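PDB 7B04: nitrite oxidoreductase subunit B from Kuenenia stuttgartiensis, which probably carries electrons through a chain of iron-sulfur clusters between the catalytic subunit A and the heme-bearing subunit C of the nitrite oxidoreductase complex. Local coordinates for residues M13-F18 with C183-P188; V29-R34 with Y304-R309; N33-C38 with F168-R173; C187-I192 with R207-R212. One frame throughout, in Å; residues are numbered along the deposited sequence.

All four contacts are mainly buried, and they form two groups. Interactions 2 and 3 lie nearer the centre of the chain, with their own centres about 8 Å apart. They share Asn-33 and Arg-34. The short 3-10 segment holding these meets the loop after strand 303-306 through Asn-33 and leads into the cysteine loop of a [4Fe-4S] site. Interactions 1 and 4 lie farther out, with centres about 13 Å apart, and share Cys-187 and Pro-188 beside the [3Fe-4S] cluster. Interaction 2 is a parallel strand pair finished by asparagine side-chain hydrogen bonds. Interaction 3 sets a tyrosine and a glutamine against a cysteine loop. Interaction 1 is mostly apolar. Interaction 4 gathers arginines against heme propionates, next to subunit C.

Interaction 1: residues M13-F18 with C183-P188; sequences MEYPYF and CLAACP. With F3S (Fe3-s4 cluster), chain B; SF4 (iron/sulfur cluster), chain Z.
Tyr-15 reaches the helix of Leu-184 and Ala-185 with the far end of its ring. From CB, CG lies anti to the backbone N (chi1 -156°), beside the carbonyl carbon. The CD of Pro-16 sits over one face of the ring, offset toward its rim. Farther out, CE1 and CZ meet the methyl of Ala-185, with CZ 3.7 Å from Ala-185 CB. At the tip, Tyr-15 OH lies 3.5 Å from the same Ala-185 CB. Leu-184 CD2 stands at the ring edge, 3.7 Å from Tyr-15 OH. An alanine in place of Tyr-15 would probably leave the Ala-185 methyl and Leu-184 CD2 with a gap where the outer ring and hydroxyl had been.

Pro-16 and Tyr-17 widen the contact. Pro-16 CG packs 3.7 Å from Ala-185 CB. Tyr-17 CE2 touches Leu-184 CD2 at 3.8 Å, and the edge of its ring meets Ala-185 CA.

The helix and the residue after it also serve the metal sites. Cys-183 SG, in the helix, binds the iron FE4 of a [4Fe-4S] cluster. Cys-187 SG, just past its end, binds the iron FE1 of the [3Fe-4S] cluster at 2.3 Å. Tyr-15 is further held edge-to-face by Phe-117 and Tyr-180. Pro-40 of subunit A packs on Leu-184. The contact thus joins the loop that follows strand 11-14 to helix 182-186, while helix 213-217 touches Cys-183 and Ala-186.

Interaction 2: residues V29-R34 with Y304-R309; sequences VFNINR and YYIPPR
Phe-30 and Tyr-305 sit opposite each other on two parallel strands, and their side chains point the same way. The edge of the Phe-30 ring faces the Tyr-305 ring in an offset edge-to-face pair, with centroids 5.3 Å apart and planes at 86°. The backbones bond on both sides of Tyr-305. Phe-30 N gives to Tyr-304 O at 2.8 Å, and Ile-306 N gives to Phe-30 O at 2.8 Å. Ile-32 then bridges two residues. Its CD1 packs 3.6 Å from Tyr-305 CB, and its CG2 lies 3.6 Å from Pro-308 CG.

Beyond the strands, Asn-33 holds the extended Pro-307 to Arg-309 segment. Its CG lies beside the backbone N and anti to the carbonyl carbon (chi1 -65°); the amide beyond it meets 307-309. Asn-33 OD1 accepts Arg-309 N at 2.9 Å, with the donor in the carbonyl plane. Asn-33 ND2 gives a weak bond to Pro-307 O. The same ND2 bonds Asn-31 OD1 at 3.3 Å, which helps fix the rotation of the amide. An alanine in place of Asn-33 would probably leave Arg-309 N without its acceptor and Pro-307 O without its weak donor, and that segment less firmly held.

Outside the pair, Arg-267 makes a cation-pi contact with Phe-30. Strands 25-31 and 303-306 are the inner pair of a four-stranded mixed sheet. The first of them leads into the cysteine loop of a ferredoxin-type [4Fe-4S] site.

Interaction 3: residues N33-C38 with F168-R173; sequences NRCIAC and FFYLQR. With SF4 (iron/sulfur cluster), chain C.
Ala-37 points its methyl at the middle of the Tyr-170 ring. The CB lies 3.3 Å from the ring centroid and only 5° off the ring normal, a CH-pi contact. Cys-35 meets the same ring differently. Its carbonyl O lies at the ring edge, 4.0 Å from Tyr-170 CD2, while its SG is oblique to the ring, 5.5 Å from the centroid. The Tyr-170 hydroxyl bonds Asp-147.

Gln-172 points to the same side of strand 169-173 and bends at its second torsion (chi2 83°). Its NE2 places a polar amide close to Cys-35 SG, and its CG lies 3.6 Å from S1 of the [4Fe-4S] cluster.

Cys-35 SG binds the iron FE3 of this cluster at 2.3 Å, and Cys-38 SG binds the iron FE1. Cys-41 and Cys-262 complete the site. Ala-37 N also gives a hydrogen bond to Cys-35 SG at 3.5 Å. Such an N-H would probably draw some charge from the thiolate and may help tune the cluster potential.

Interaction 4: residues C187-I192 with R207-R212; sequences CPRKAI and RCRGYR. With F3S (Fe3-s4 cluster), chain B; HEM (protoporphyrin IX containing Fe), chain D.
Arg-189 and Arg-207 trade hydrogen bonds across the two loops. Arg-189 NE gives to Arg-207 O at 2.7 Å, and Arg-189 NH2 adds a weak bond to that oxygen. In return, Arg-207 NH1 gives to Arg-189 O at 3.0 Å, with the oxygen in its guanidinium plane. Arg-207 NH2 also bonds Tyr-44 OH of subunit A.

Stacking comes next. The guanidinium of Arg-189 stacks, offset, on that of Arg-207, planes 29° apart. Arg-209 CD covers the opposite face of Arg-189. The Tyr-211 ring is turned 83° from that guanidinium, and its CE2 meets Arg-189 CG and CD.

The third kind is ligand binding. Arg-189 NH1 (weakly) and Tyr-211 OH, at 3.1 Å, give to heme O2A. Arg-209 NE gives to heme O2D at 2.8 Å. Cys-208 SG binds the iron FE3 of the [3Fe-4S] cluster at 2.3 Å and accepts Gly-210 N.

Arg-189 and Arg-207 would probably repel one another. The propionates, and Glu-234 of subunit C on Arg-209, are likely to offset the charge of Arg-189 and Arg-209.

Interaction 1: residues M13-F18 with C183-P188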
# COMPACT_ATOMS: atom_id res chain seq x y z
N MET A 13 -14.39 -39.17 -7.95
CA MET A 13 -13.71 -38.86 -6.70
C MET A 13 -14.50 -39.39 -5.51
O MET A 13 -15.71 -39.61 -5.59
CB MET A 13 -13.51 -37.35 -6.57
CG MET A 13 -12.66 -36.91 -5.40
SD MET A 13 -13.22 -35.28 -4.91
CE MET A 13 -12.90 -34.44 -6.42
N GLU A 14 -13.80 -39.58 -4.39
CA GLU A 14 -14.43 -40.05 -3.16
C GLU A 14 -14.84 -38.86 -2.30
O GLU A 14 -14.00 -38.03 -1.94
CB GLU A 14 -13.49 -40.96 -2.38
CG GLU A 14 -14.11 -41.55 -1.11
CD GLU A 14 -15.00 -42.75 -1.41
OE1 GLU A 14 -15.96 -42.99 -0.64
OE2 GLU A 14 -14.73 -43.47 -2.39
N TYR A 15 -16.13 -38.80 -1.96
CA TYR A 15 -16.70 -37.75 -1.14
C TYR A 15 -17.76 -38.35 -0.22
O TYR A 15 -18.40 -39.36 -0.58
CB TYR A 15 -17.32 -36.62 -1.99
CG TYR A 15 -17.39 -35.32 -1.26
CD1 TYR A 15 -16.25 -34.72 -0.75
CD2 TYR A 15 -18.61 -34.69 -1.04
CE1 TYR A 15 -16.31 -33.53 -0.05
CE2 TYR A 15 -18.68 -33.50 -0.34
CZ TYR A 15 -17.53 -32.92 0.15
OH TYR A 15 -17.61 -31.73 0.84
N PRO A 16 -17.95 -37.79 0.99
CA PRO A 16 -18.99 -38.32 1.88
C PRO A 16 -20.41 -38.21 1.33
O PRO A 16 -21.24 -39.08 1.63
CB PRO A 16 -18.82 -37.45 3.14
CG PRO A 16 -17.39 -37.06 3.10
CD PRO A 16 -17.10 -36.79 1.67
N TYR A 17 -20.71 -37.17 0.55
CA TYR A 17 -22.08 -36.88 0.14
C TYR A 17 -22.24 -37.05 -1.36
O TYR A 17 -21.28 -36.88 -2.13
CB TYR A 17 -22.48 -35.46 0.56
CG TYR A 17 -22.24 -35.20 2.03
CD1 TYR A 17 -23.15 -35.65 2.98
CD2 TYR A 17 -21.11 -34.53 2.47
CE1 TYR A 17 -22.94 -35.42 4.33
CE2 TYR A 17 -20.89 -34.30 3.82
CZ TYR A 17 -21.81 -34.75 4.74
OH TYR A 17 -21.60 -34.52 6.08
N PHE A 18 -23.44 -37.44 -1.78
CA PHE A 18 -23.66 -37.65 -3.20
C PHE A 18 -23.58 -36.33 -3.96
O PHE A 18 -23.85 -35.25 -3.43
CB PHE A 18 -25.00 -38.34 -3.49
CG PHE A 18 -26.21 -37.71 -2.84
CD1 PHE A 18 -26.62 -38.11 -1.58
CD2 PHE A 18 -26.97 -36.77 -3.53
CE1 PHE A 18 -27.75 -37.56 -1.00
CE2 PHE A 18 -28.10 -36.22 -2.94
CZ PHE A 18 -28.48 -36.61 -1.68
N CYS A 183 -14.26 -28.49 4.04
CA CYS A 183 -14.85 -28.00 5.28
C CYS A 183 -16.26 -28.55 5.49
O CYS A 183 -16.62 -28.95 6.60
CB CYS A 183 -14.88 -26.47 5.28
SG CYS A 183 -15.81 -25.74 3.92
N LEU A 184 -17.06 -28.58 4.42
CA LEU A 184 -18.42 -29.11 4.52
C LEU A 184 -18.41 -30.58 4.91
O LEU A 184 -19.20 -31.01 5.76
CB LEU A 184 -19.15 -28.91 3.20
CG LEU A 184 -20.61 -29.32 3.05
CD1 LEU A 184 -21.34 -28.31 2.17
CD2 LEU A 184 -20.73 -30.72 2.47
N ALA A 185 -17.53 -31.37 4.30
CA ALA A 185 -17.42 -32.78 4.65
C ALA A 185 -16.85 -32.98 6.05
O ALA A 185 -17.13 -33.99 6.70
CB ALA A 185 -16.57 -33.52 3.62
N ALA A 186 -16.06 -32.02 6.53
CA ALA A 186 -15.41 -32.18 7.83
C ALA A 186 -16.39 -32.03 8.98
O ALA A 186 -16.34 -32.81 9.94
CB ALA A 186 -14.27 -31.17 7.97
N CYS A 187 -17.28 -31.05 8.90
CA CYS A 187 -18.16 -30.73 10.03
C CYS A 187 -19.07 -31.91 10.37
O CYS A 187 -19.92 -32.28 9.54
CB CYS A 187 -19.00 -29.50 9.73
SG CYS A 187 -19.97 -28.91 11.14
N PRO A 188 -18.94 -32.51 11.55
CA PRO A 188 -19.82 -33.62 11.94
C PRO A 188 -21.24 -33.20 12.28
O PRO A 188 -22.11 -34.07 12.39
CB PRO A 188 -19.12 -34.21 13.17
CG PRO A 188 -17.72 -33.65 13.13
CD PRO A 188 -17.89 -32.29 12.56
FE1 F3S B . -18.46 -27.59 12.22
FE3 F3S B . -18.22 -25.18 13.43
FE4 F3S B . -16.24 -26.07 11.80
S1 F3S B . -19.01 -27.06 14.31
S2 F3S B . -16.29 -28.32 12.07
S3 F3S B . -18.40 -25.53 11.17
S4 F3S B . -15.96 -24.94 13.74
FE1 SF4 Z . -12.04 -24.28 1.97
FE2 SF4 Z . -13.44 -24.95 -0.28
FE3 SF4 Z . -13.88 -22.54 0.93
FE4 SF4 Z . -14.71 -24.85 2.14
S1 SF4 Z . -15.46 -23.99 0.16
S2 SF4 Z . -13.62 -23.11 3.12
S3 SF4 Z . -13.04 -26.28 1.53
S4 SF4 Z . -11.95 -23.24 -0.06

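Interaction 2: residues V29-R34 with Y304-R309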
# COMPACT_ATOMS: atom_id res chain seq x y z
N VAL A 29 -12.76 -15.13 -12.39
CA VAL A 29 -11.52 -15.30 -13.14
C VAL A 29 -10.55 -14.21 -12.71
O VAL A 29 -10.89 -13.02 -12.75
CB VAL A 29 -11.76 -15.24 -14.66
CG1 VAL A 29 -10.45 -15.15 -15.41
CG2 VAL A 29 -12.57 -16.45 -15.12
N PHE A 30 -9.35 -14.61 -12.31
CA PHE A 30 -8.31 -13.68 -11.87
C PHE A 30 -7.19 -13.68 -12.90
O PHE A 30 -6.57 -14.72 -13.15
CB PHE A 30 -7.75 -14.07 -10.50
CG PHE A 30 -8.73 -13.94 -9.36
CD1 PHE A 30 -10.06 -13.63 -9.57
CD2 PHE A 30 -8.30 -14.14 -8.05
CE1 PHE A 30 -10.94 -13.52 -8.52
CE2 PHE A 30 -9.18 -14.03 -7.00
CZ PHE A 30 -10.50 -13.72 -7.23
N ASN A 31 -6.93 -12.51 -13.50
CA ASN A 31 -5.81 -12.37 -14.43
C ASN A 31 -4.58 -12.00 -13.62
O ASN A 31 -4.32 -10.82 -13.35
CB ASN A 31 -6.13 -11.33 -15.50
CG ASN A 31 -5.13 -11.34 -16.64
OD1 ASN A 31 -4.15 -12.09 -16.62
ND2 ASN A 31 -5.36 -10.50 -17.64
N ILE A 32 -3.80 -13.01 -13.24
CA ILE A 32 -2.61 -12.80 -12.43
C ILE A 32 -1.63 -11.86 -13.12
O ILE A 32 -0.91 -11.10 -12.46
CB ILE A 32 -1.94 -14.15 -12.08
CG1 ILE A 32 -2.93 -15.07 -11.37
CG2 ILE A 32 -0.71 -13.94 -11.22
CD1 ILE A 32 -2.37 -16.44 -11.08
N ASN A 33 -1.58 -11.89 -14.45
CA ASN A 33 -0.66 -11.05 -15.20
C ASN A 33 -0.85 -9.57 -14.91
O ASN A 33 0.09 -8.79 -15.02
CB ASN A 33 -0.81 -11.31 -16.70
CG ASN A 33 -0.41 -12.72 -17.08
OD1 ASN A 33 0.74 -13.13 -16.87
ND2 ASN A 33 -1.35 -13.48 -17.64
N ARG A 34 -2.07 -9.16 -14.54
CA ARG A 34 -2.36 -7.75 -14.28
C ARG A 34 -2.23 -7.37 -12.81
O ARG A 34 -2.34 -6.18 -12.50
CB ARG A 34 -3.77 -7.40 -14.75
CG ARG A 34 -4.02 -7.43 -16.25
CD ARG A 34 -5.43 -6.94 -16.51
NE ARG A 34 -5.80 -6.94 -17.92
CZ ARG A 34 -6.97 -6.53 -18.38
NH1 ARG A 34 -7.23 -6.56 -19.68
NH2 ARG A 34 -7.90 -6.10 -17.54
N TYR A 304 -10.78 -19.22 -10.76
CA TYR A 304 -9.89 -19.66 -11.82
C TYR A 304 -8.93 -18.54 -12.20
O TYR A 304 -9.32 -17.37 -12.24
CB TYR A 304 -10.69 -20.11 -13.05
CG TYR A 304 -11.65 -21.24 -12.76
CD1 TYR A 304 -11.26 -22.56 -12.95
CD2 TYR A 304 -12.93 -20.99 -12.30
CE1 TYR A 304 -12.14 -23.60 -12.69
CE2 TYR A 304 -13.81 -22.02 -12.04
CZ TYR A 304 -13.41 -23.32 -12.24
OH TYR A 304 -14.28 -24.35 -11.97
N TYR A 305 -7.68 -18.90 -12.46
CA TYR A 305 -6.61 -17.94 -12.66
C TYR A 305 -6.03 -18.07 -14.06
O TYR A 305 -5.86 -19.18 -14.57
CB TYR A 305 -5.48 -18.14 -11.65
CG TYR A 305 -5.88 -17.97 -10.20
CD1 TYR A 305 -5.68 -16.77 -9.55
CD2 TYR A 305 -6.44 -19.02 -9.49
CE1 TYR A 305 -6.03 -16.60 -8.22
CE2 TYR A 305 -6.80 -18.87 -8.16
CZ TYR A 305 -6.59 -17.66 -7.54
OH TYR A 305 -6.95 -17.51 -6.22
N ILE A 306 -5.71 -16.93 -14.66
CA ILE A 306 -4.88 -16.89 -15.86
C ILE A 306 -3.42 -16.89 -15.40
O ILE A 306 -3.00 -15.94 -14.73
CB ILE A 306 -5.18 -15.65 -16.72
CG1 ILE A 306 -6.59 -15.76 -17.32
CG2 ILE A 306 -4.15 -15.50 -17.82
CD1 ILE A 306 -7.02 -14.53 -18.09
N PRO A 307 -2.64 -17.91 -15.74
CA PRO A 307 -1.31 -18.06 -15.13
C PRO A 307 -0.38 -16.94 -15.54
O PRO A 307 -0.60 -16.28 -16.57
CB PRO A 307 -0.83 -19.42 -15.68
CG PRO A 307 -2.07 -20.13 -16.11
CD PRO A 307 -2.99 -19.05 -16.60
N PRO A 308 0.66 -16.67 -14.75
CA PRO A 308 1.64 -15.66 -15.16
C PRO A 308 2.43 -16.12 -16.37
O PRO A 308 2.83 -17.29 -16.48
CB PRO A 308 2.54 -15.53 -13.92
CG PRO A 308 1.74 -16.07 -12.79
CD PRO A 308 0.89 -17.16 -13.38
N ARG A 309 2.67 -15.19 -17.29
CA ARG A 309 3.42 -15.49 -18.50
C ARG A 309 4.90 -15.75 -18.23
O ARG A 309 5.57 -16.35 -19.07
CB ARG A 309 3.28 -14.35 -19.51
CG ARG A 309 3.93 -13.05 -19.08
CD ARG A 309 3.97 -12.04 -20.21
NE ARG A 309 4.67 -10.82 -19.82
CZ ARG A 309 5.00 -9.85 -20.67
NH1 ARG A 309 5.64 -8.78 -20.22
NH2 ARG A 309 4.69 -9.95 -21.95

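Interaction 3: residues N33-C38 with F168-R173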
# COMPACT_ATOMS: atom_id res chain seq x y z
N ASN A 33 -1.58 -11.89 -14.45
CA ASN A 33 -0.66 -11.05 -15.20
C ASN A 33 -0.85 -9.57 -14.91
O ASN A 33 0.09 -8.79 -15.02
CB ASN A 33 -0.81 -11.31 -16.70
CG ASN A 33 -0.41 -12.72 -17.08
OD1 ASN A 33 0.74 -13.13 -16.87
ND2 ASN A 33 -1.35 -13.48 -17.64
N ARG A 34 -2.07 -9.16 -14.54
CA ARG A 34 -2.36 -7.75 -14.28
C ARG A 34 -2.23 -7.37 -12.81
O ARG A 34 -2.34 -6.18 -12.50
CB ARG A 34 -3.77 -7.40 -14.75
CG ARG A 34 -4.02 -7.43 -16.25
CD ARG A 34 -5.43 -6.94 -16.51
NE ARG A 34 -5.80 -6.94 -17.92
CZ ARG A 34 -6.97 -6.53 -18.38
NH1 ARG A 34 -7.23 -6.56 -19.68
NH2 ARG A 34 -7.90 -6.10 -17.54
N CYS A 35 -2.02 -8.32 -11.91
CA CYS A 35 -2.10 -8.02 -10.49
C CYS A 35 -0.89 -7.22 -10.03
O CYS A 35 0.21 -7.32 -10.57
CB CYS A 35 -2.20 -9.31 -9.68
SG CYS A 35 -2.59 -9.06 -7.93
N ILE A 36 -1.12 -6.41 -8.99
CA ILE A 36 -0.11 -5.51 -8.44
C ILE A 36 0.16 -5.77 -6.96
O ILE A 36 1.01 -5.09 -6.38
CB ILE A 36 -0.50 -4.04 -8.66
CG1 ILE A 36 -1.86 -3.75 -8.03
CG2 ILE A 36 -0.53 -3.71 -10.15
CD1 ILE A 36 -2.35 -2.34 -8.25
N ALA A 37 -0.56 -6.71 -6.35
CA ALA A 37 -0.47 -7.00 -4.91
C ALA A 37 -0.79 -5.77 -4.06
O ALA A 37 -0.24 -5.60 -2.97
CB ALA A 37 0.91 -7.55 -4.53
N CYS A 38 -1.70 -4.92 -4.53
CA CYS A 38 -2.07 -3.74 -3.76
C CYS A 38 -2.90 -4.08 -2.53
O CYS A 38 -3.07 -3.21 -1.67
CB CYS A 38 -2.84 -2.75 -4.64
SG CYS A 38 -4.43 -3.37 -5.24
N PHE A 168 8.88 -14.11 -9.15
CA PHE A 168 7.84 -14.20 -8.13
C PHE A 168 6.57 -13.62 -8.72
O PHE A 168 6.62 -12.73 -9.57
CB PHE A 168 8.23 -13.47 -6.84
CG PHE A 168 8.10 -11.97 -6.91
CD1 PHE A 168 7.04 -11.33 -6.31
CD2 PHE A 168 9.05 -11.21 -7.56
CE1 PHE A 168 6.92 -9.95 -6.35
CE2 PHE A 168 8.93 -9.83 -7.62
CZ PHE A 168 7.86 -9.20 -7.02
N PHE A 169 5.43 -14.15 -8.28
CA PHE A 169 4.13 -13.69 -8.75
C PHE A 169 3.16 -13.68 -7.58
O PHE A 169 3.48 -14.14 -6.48
CB PHE A 169 3.60 -14.54 -9.91
CG PHE A 169 3.21 -15.94 -9.52
CD1 PHE A 169 4.14 -16.96 -9.51
CD2 PHE A 169 1.90 -16.24 -9.17
CE1 PHE A 169 3.79 -18.25 -9.16
CE2 PHE A 169 1.54 -17.53 -8.81
CZ PHE A 169 2.48 -18.54 -8.81
N TYR A 170 1.97 -13.15 -7.83
CA TYR A 170 1.00 -12.88 -6.78
C TYR A 170 -0.19 -13.82 -6.92
O TYR A 170 -0.71 -14.01 -8.02
CB TYR A 170 0.53 -11.42 -6.83
CG TYR A 170 1.64 -10.42 -6.64
CD1 TYR A 170 2.52 -10.53 -5.57
CD2 TYR A 170 1.82 -9.37 -7.54
CE1 TYR A 170 3.54 -9.62 -5.39
CE2 TYR A 170 2.84 -8.46 -7.36
CZ TYR A 170 3.70 -8.58 -6.29
OH TYR A 170 4.71 -7.68 -6.10
N LEU A 171 -0.61 -14.41 -5.80
CA LEU A 171 -1.76 -15.30 -5.76
C LEU A 171 -2.83 -14.68 -4.88
O LEU A 171 -2.59 -14.41 -3.70
CB LEU A 171 -1.36 -16.68 -5.23
CG LEU A 171 -2.43 -17.78 -5.27
CD1 LEU A 171 -2.95 -17.98 -6.68
CD2 LEU A 171 -1.86 -19.07 -4.71
N GLN A 172 -4.00 -14.45 -5.46
CA GLN A 172 -5.11 -13.77 -4.80
C GLN A 172 -6.17 -14.80 -4.44
O GLN A 172 -6.77 -15.41 -5.33
CB GLN A 172 -5.70 -12.68 -5.70
CG GLN A 172 -4.65 -11.85 -6.44
CD GLN A 172 -4.16 -12.53 -7.71
OE1 GLN A 172 -4.80 -13.44 -8.23
NE2 GLN A 172 -3.02 -12.08 -8.21
N ARG A 173 -6.41 -14.98 -3.14
CA ARG A 173 -7.17 -16.13 -2.65
C ARG A 173 -8.30 -15.69 -1.73
O ARG A 173 -8.10 -14.91 -0.80
CB ARG A 173 -6.27 -17.11 -1.89
CG ARG A 173 -4.91 -17.37 -2.50
CD ARG A 173 -4.32 -18.65 -1.92
NE ARG A 173 -4.08 -18.53 -0.48
CZ ARG A 173 -4.85 -19.09 0.45
NH1 ARG A 173 -5.90 -19.81 0.10
NH2 ARG A 173 -4.56 -18.93 1.74
FE1 SF4 C . -4.77 -5.40 -6.18
FE2 SF4 C . -6.21 -7.44 -5.05
FE3 SF4 C . -4.38 -7.98 -7.02
FE4 SF4 C . -6.71 -6.68 -7.64
S1 SF4 C . -6.50 -8.81 -6.86
S2 SF4 C . -4.60 -6.13 -8.34
S3 SF4 C . -7.01 -5.42 -5.75
S4 SF4 C . -3.95 -7.14 -4.94

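Interaction 4: residues C187-I192 with R207-R212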
# COMPACT_ATOMS: atom_id res chain seq x y z
N CYS A 187 -17.28 -31.05 8.90
CA CYS A 187 -18.16 -30.73 10.03
C CYS A 187 -19.07 -31.91 10.37
O CYS A 187 -19.92 -32.28 9.54
CB CYS A 187 -19.00 -29.50 9.73
SG CYS A 187 -19.97 -28.91 11.14
N PRO A 188 -18.94 -32.51 11.55
CA PRO A 188 -19.82 -33.62 11.94
C PRO A 188 -21.24 -33.20 12.28
O PRO A 188 -22.11 -34.07 12.39
CB PRO A 188 -19.12 -34.21 13.17
CG PRO A 188 -17.72 -33.65 13.13
CD PRO A 188 -17.89 -32.29 12.56
N ARG A 189 -21.50 -31.91 12.49
CA ARG A 189 -22.85 -31.42 12.73
C ARG A 189 -23.57 -31.05 11.44
O ARG A 189 -24.75 -30.69 11.49
CB ARG A 189 -22.83 -30.18 13.62
CG ARG A 189 -21.91 -30.24 14.80
CD ARG A 189 -21.86 -28.89 15.51
NE ARG A 189 -23.15 -28.21 15.53
CZ ARG A 189 -24.23 -28.64 16.18
NH1 ARG A 189 -24.20 -29.77 16.87
NH2 ARG A 189 -25.36 -27.93 16.12
N LYS A 190 -22.89 -31.14 10.30
CA LYS A 190 -23.42 -30.66 9.03
C LYS A 190 -23.89 -29.22 9.16
O LYS A 190 -24.95 -28.83 8.66
CB LYS A 190 -24.54 -31.57 8.52
CG LYS A 190 -24.17 -33.05 8.55
CD LYS A 190 -25.17 -33.90 7.78
CE LYS A 190 -24.84 -35.38 7.92
NZ LYS A 190 -25.60 -36.22 6.96
N ALA A 191 -23.09 -28.41 9.86
CA ALA A 191 -23.38 -26.99 10.04
C ALA A 191 -22.86 -26.13 8.90
O ALA A 191 -23.22 -24.95 8.83
CB ALA A 191 -22.78 -26.50 11.36
N ILE A 192 -22.03 -26.68 8.02
CA ILE A 192 -21.61 -26.01 6.80
C ILE A 192 -22.43 -26.58 5.65
O ILE A 192 -22.52 -27.80 5.50
CB ILE A 192 -20.11 -26.19 6.54
CG1 ILE A 192 -19.31 -25.80 7.79
CG2 ILE A 192 -19.67 -25.37 5.34
CD1 ILE A 192 -17.86 -25.46 7.51
N ARG A 207 -25.75 -22.67 14.59
CA ARG A 207 -25.56 -24.07 14.93
C ARG A 207 -24.11 -24.49 15.08
O ARG A 207 -23.85 -25.58 15.60
CB ARG A 207 -26.22 -24.97 13.87
CG ARG A 207 -27.73 -24.96 13.86
CD ARG A 207 -28.26 -25.97 12.85
NE ARG A 207 -27.97 -27.34 13.24
CZ ARG A 207 -27.07 -28.11 12.64
NH1 ARG A 207 -26.86 -29.35 13.06
NH2 ARG A 207 -26.37 -27.65 11.61
N CYS A 208 -23.16 -23.68 14.62
CA CYS A 208 -21.75 -24.02 14.76
C CYS A 208 -21.37 -24.13 16.24
O CYS A 208 -21.86 -23.37 17.08
CB CYS A 208 -20.88 -22.98 14.07
SG CYS A 208 -19.11 -23.26 14.24
N ARG A 209 -20.50 -25.09 16.55
CA ARG A 209 -20.06 -25.31 17.92
C ARG A 209 -18.55 -25.20 18.08
O ARG A 209 -18.00 -25.68 19.08
CB ARG A 209 -20.56 -26.67 18.42
CG ARG A 209 -22.06 -26.72 18.64
CD ARG A 209 -22.50 -28.05 19.23
NE ARG A 209 -21.98 -28.25 20.58
CZ ARG A 209 -22.57 -27.80 21.68
NH1 ARG A 209 -22.03 -28.03 22.87
NH2 ARG A 209 -23.71 -27.12 21.60
N GLY A 210 -17.87 -24.56 17.13
CA GLY A 210 -16.43 -24.38 17.25
C GLY A 210 -15.64 -25.67 17.24
O GLY A 210 -14.70 -25.82 18.03
N TYR A 211 -16.00 -26.60 16.36
CA TYR A 211 -15.32 -27.88 16.25
C TYR A 211 -14.00 -27.81 15.50
O TYR A 211 -13.34 -28.84 15.38
CB TYR A 211 -16.24 -28.92 15.60
CG TYR A 211 -17.33 -29.41 16.52
CD1 TYR A 211 -17.33 -29.09 17.87
CD2 TYR A 211 -18.37 -30.18 16.03
CE1 TYR A 211 -18.35 -29.53 18.71
CE2 TYR A 211 -19.38 -30.62 16.86
CZ TYR A 211 -19.37 -30.29 18.19
OH TYR A 211 -20.38 -30.74 19.01
N ARG A 212 -13.69 -26.71 14.82
CA ARG A 212 -12.37 -26.53 14.23
C ARG A 212 -12.02 -27.61 13.20
O ARG A 212 -10.89 -27.62 12.69
CB ARG A 212 -11.29 -26.53 15.34
CG ARG A 212 -10.62 -25.21 15.67
CD ARG A 212 -11.52 -24.22 16.40
NE ARG A 212 -11.97 -24.64 17.73
CZ ARG A 212 -11.34 -24.37 18.88
NH1 ARG A 212 -10.20 -23.71 18.87
NH2 ARG A 212 -11.85 -24.79 20.03
FE1 F3S B . -18.46 -27.59 12.22
FE3 F3S B . -18.22 -25.18 13.43
FE4 F3S B . -16.24 -26.07 11.80
S1 F3S B . -19.01 -27.06 14.31
S2 F3S B . -16.29 -28.32 12.07
S3 F3S B . -18.40 -25.53 11.17
S4 F3S B . -15.96 -24.94 13.74
CHA HEM D . -20.97 -34.27 20.23
CHB HEM D . -20.47 -38.70 18.26
CHC HEM D . -21.59 -40.57 22.60
CHD HEM D . -22.27 -36.14 24.54
C1A HEM D . -20.83 -35.29 19.30
C2A HEM D . -20.79 -35.13 17.86
C3A HEM D . -20.64 -36.35 17.31
C4A HEM D . -20.60 -37.33 18.38
CMA HEM D . -20.54 -36.68 15.81
CAA HEM D . -20.87 -33.76 17.14
CBA HEM D . -22.13 -33.66 16.29
CGA HEM D . -23.24 -33.06 17.12
O1A HEM D . -24.41 -33.48 16.95
O2A HEM D . -22.93 -32.18 17.96
C1B HEM D . -20.66 -39.61 19.27
C2B HEM D . -20.41 -41.03 19.22
C3B HEM D . -20.73 -41.56 20.43
C4B HEM D . -21.18 -40.47 21.28
CMB HEM D . -19.89 -41.75 17.96
CAB HEM D . -20.65 -43.03 20.93
CBB HEM D . -20.04 -44.02 20.27
C1C HEM D . -21.81 -39.55 23.50
C2C HEM D . -22.01 -39.70 24.93
C3C HEM D . -22.19 -38.49 25.46
C4C HEM D . -22.13 -37.51 24.40
CMC HEM D . -22.00 -41.04 25.70
CAC HEM D . -22.43 -38.19 26.96
CBC HEM D . -23.46 -37.44 27.36
C1D HEM D . -21.88 -35.24 23.56
C2D HEM D . -21.62 -33.82 23.73
C3D HEM D . -21.26 -33.31 22.55
C4D HEM D . -21.28 -34.38 21.57
CMD HEM D . -21.73 -33.01 25.04
CAD HEM D . -20.89 -31.84 22.29
CBD HEM D . -19.38 -31.65 22.28
CGD HEM D . -19.06 -30.18 22.25
O1D HEM D . -17.85 -29.83 22.34
O2D HEM D . -20.00 -29.35 22.15
NA HEM D . -20.72 -36.64 19.57
NB HEM D . -21.13 -39.31 20.54
NC HEM D . -21.89 -38.19 23.20
ND HEM D . -21.66 -35.55 22.22
FE HEM D . -21.52 -37.44 21.18